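Local atomic coordinates of cytochrome c552 (PDB entry 5ZE8), a protein that carries five heme c groups and, as a low-potential cytochrome of a purple sulfur photosynthetic bacterium, probably transfers electrons between redox partners. Residues T376-Q379 with P380-R384. Residues are numbered along the deposited sequence; the frame is centred on the assembly and turned at random.
Sequences TRLQ and PHETR
T376 meets R384 through its backbone: the carbonyl oxygen of T376 takes both terminal nitrogens of the R384 guanidinium, with NH1 at 3.1 Å and NH2 at 3.2 Å from T376 O. Both donors reach that oxygen from the same face of its carbonyl, while the oxygen itself lies almost in the guanidinium plane. One residue on, R377 O adds a weak bond from R384 NH2 (2.9 Å), whereas the side chain of R377 turns the other way, to E246 and D375. L378 contributes apolar contact, its CD2 lying over one guanidinium face, offset toward the rim, and 3.8 Å from R384 CB. The loop that joins strand 371-375 of one antiparallel sheet to strand 383-391 of another thus illustrates how an arginine can draw together the two arms of a loop by collecting backbone carbonyls. The chain reverses in a type II beta turn from Q379 to E382, closed by E382 N to Q379 O at 2.9 Å. Q379 N in turn gives a nearly straight bond (174°) to E382 OE1, also 2.9 Å, on the anti lone pair of that oxygen. E382 can reach back so far because its chain is fully extended, with CG opposite the backbone N (chi1 -180°). Its carboxylate also receives R384 side-on, in a salt bridge: NH2 of R384 lies 3.0 Å from OE1 of E382, and NE of R384 meets OE2. A leucine in place of R384 would probably leave the E382 carboxylate without its countercharge and T376 O without the NH1 and NH2 donors.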
ATOM      1  N   THR A 376      -3.183  17.663  -2.085  1.00 14.39           N
ATOM      2  CA  THR A 376      -4.343  17.968  -1.260  1.00 13.94           C
ATOM      3  C   THR A 376      -4.785  16.788  -0.418  1.00 14.21           C
ATOM      4  O   THR A 376      -5.853  16.807   0.209  1.00 15.85           O
ATOM      5  CB  THR A 376      -5.526  18.381  -2.112  1.00 15.06           C
ATOM      6  OG1 THR A 376      -5.875  17.395  -3.032  1.00 14.56           O
ATOM      7  CG2 THR A 376      -5.189  19.641  -2.914  1.00 16.35           C
ATOM      8  N   ARG A 377      -3.935  15.726  -0.411  1.00 13.24           N
ATOM      9  CA  ARG A 377      -4.259  14.575   0.431  1.00 13.84           C
ATOM     10  C   ARG A 377      -4.312  15.007   1.915  1.00 12.38           C
ATOM     11  O   ARG A 377      -3.780  16.035   2.309  1.00 14.74           O
ATOM     12  CB  ARG A 377      -3.235  13.456   0.209  1.00 13.88           C
ATOM     13  CG  ARG A 377      -3.122  12.946  -1.247  1.00 13.93           C
ATOM     14  CD  ARG A 377      -1.944  12.043  -1.469  1.00 15.10           C
ATOM     15  NE  ARG A 377      -0.729  12.651  -1.013  1.00 15.74           N
ATOM     16  CZ  ARG A 377       0.321  12.053  -0.421  1.00 16.18           C
ATOM     17  NH1 ARG A 377       0.389  10.737  -0.217  1.00 18.58           N
ATOM     18  NH2 ARG A 377       1.321  12.779  -0.018  1.00 19.76           N
ATOM     19  N   LEU A 378      -4.988  14.211   2.740  1.00 12.66           N
ATOM     20  CA  LEU A 378      -4.938  14.485   4.128  1.00 14.57           C
ATOM     21  C   LEU A 378      -3.544  14.197   4.616  1.00 13.91           C
ATOM     22  O   LEU A 378      -3.030  13.076   4.396  1.00 15.90           O
ATOM     23  CB  LEU A 378      -5.934  13.632   4.906  1.00 15.40           C
ATOM     24  CG  LEU A 378      -7.425  13.732   4.519  1.00 16.22           C
ATOM     25  CD1 LEU A 378      -8.242  12.579   5.102  1.00 16.44           C
ATOM     26  CD2 LEU A 378      -7.930  15.078   4.984  1.00 18.51           C
ATOM     27  N   GLN A 379      -2.996  15.122   5.393  1.00 14.04           N
ATOM     28  CA  GLN A 379      -1.680  15.000   5.922  1.00 14.97           C
ATOM     29  C   GLN A 379      -1.667  14.124   7.146  1.00 13.93           C
ATOM     30  O   GLN A 379      -2.723  13.822   7.700  1.00 14.87           O
ATOM     31  CB  GLN A 379      -1.073  16.385   6.164  1.00 17.22           C
ATOM     32  CG  GLN A 379      -0.876  17.148   4.832  1.00 20.20           C
ATOM     33  CD  GLN A 379       0.033  16.430   3.752  1.00 24.11           C
ATOM     34  OE1 GLN A 379      -0.336  16.298   2.546  1.00 33.15           O
ATOM     35  NE2 GLN A 379       1.172  15.924   4.186  1.00 28.76           N
ATOM     36  N   PRO A 380      -0.455  13.664   7.550  1.00 14.94           N
ATOM     37  CA  PRO A 380      -0.468  12.760   8.726  1.00 16.32           C
ATOM     38  C   PRO A 380      -1.244  13.361   9.876  1.00 13.73           C
ATOM     39  O   PRO A 380      -1.012  14.519  10.222  1.00 15.42           O
ATOM     40  CB  PRO A 380       0.997  12.666   9.067  1.00 15.89           C
ATOM     41  CG  PRO A 380       1.719  12.831   7.802  1.00 16.86           C
ATOM     42  CD  PRO A 380       0.896  13.831   7.024  1.00 15.91           C
ATOM     43  N   HIS A 381      -2.142  12.554  10.462  1.00 14.39           N
ATOM     44  CA  HIS A 381      -3.021  12.909  11.553  1.00 15.93           C
ATOM     45  C   HIS A 381      -3.796  14.223  11.425  1.00 14.54           C
ATOM     46  O   HIS A 381      -4.217  14.819  12.414  1.00 17.09           O
ATOM     47  CB  HIS A 381      -2.270  12.819  12.906  1.00 18.12           C
ATOM     48  CG  HIS A 381      -1.209  13.840  13.105  1.00 22.71           C
ATOM     49  ND1 HIS A 381       0.131  13.563  12.926  1.00 30.04           N
ATOM     50  CD2 HIS A 381      -1.278  15.153  13.423  1.00 28.17           C
ATOM     51  CE1 HIS A 381       0.841  14.665  13.113  1.00 26.73           C
ATOM     52  NE2 HIS A 381       0.015  15.640  13.447  1.00 32.75           N
ATOM     53  N   GLU A 382      -4.063  14.661  10.159  1.00 14.70           N
ATOM     54  CA  GLU A 382      -4.721  15.900   9.938  1.00 16.10           C
ATOM     55  C   GLU A 382      -6.233  15.741  10.133  1.00 17.11           C
ATOM     56  O   GLU A 382      -6.812  14.727   9.727  1.00 16.25           O
ATOM     57  CB  GLU A 382      -4.505  16.376   8.503  1.00 17.29           C
ATOM     58  CG  GLU A 382      -5.184  17.711   8.199  1.00 17.03           C
ATOM     59  CD  GLU A 382      -5.104  18.170   6.743  1.00 20.77           C
ATOM     60  OE1 GLU A 382      -4.520  17.494   5.834  1.00 17.69           O
ATOM     61  OE2 GLU A 382      -5.647  19.305   6.532  1.00 19.16           O
ATOM     62  N   THR A 383      -6.876  16.781  10.738  1.00 17.68           N
ATOM     63  CA  THR A 383      -8.309  16.912  10.718  1.00 17.83           C
ATOM     64  C   THR A 383      -8.606  18.118   9.798  1.00 18.27           C
ATOM     65  O   THR A 383      -8.161  19.244  10.078  1.00 21.34           O
ATOM     66  CB  THR A 383      -8.956  17.070  12.106  1.00 19.56           C
ATOM     67  OG1 THR A 383      -8.656  15.943  12.920  1.00 18.91           O
ATOM     68  CG2 THR A 383     -10.455  17.353  11.889  1.00 22.62           C
ATOM     69  N   ARG A 384      -9.265  17.848   8.667  1.00 18.23           N
ATOM     70  CA  ARG A 384      -9.662  18.867   7.682  1.00 16.64           C
ATOM     71  C   ARG A 384     -11.146  19.167   7.824  1.00 18.23           C
ATOM     72  O   ARG A 384     -11.969  18.265   7.928  1.00 17.67           O
ATOM     73  CB  ARG A 384      -9.399  18.319   6.282  1.00 17.90           C
ATOM     74  CG  ARG A 384      -9.703  19.197   5.061  1.00 19.50           C
ATOM     75  CD  ARG A 384      -8.597  19.944   4.477  1.00 21.54           C
ATOM     76  NE  ARG A 384      -7.377  19.183   4.261  1.00 18.90           N
ATOM     77  CZ  ARG A 384      -6.944  18.647   3.118  1.00 16.80           C
ATOM     78  NH1 ARG A 384      -7.609  18.749   1.937  1.00 17.34           N
ATOM     79  NH2 ARG A 384      -5.778  17.983   3.191  1.00 17.30           N
TER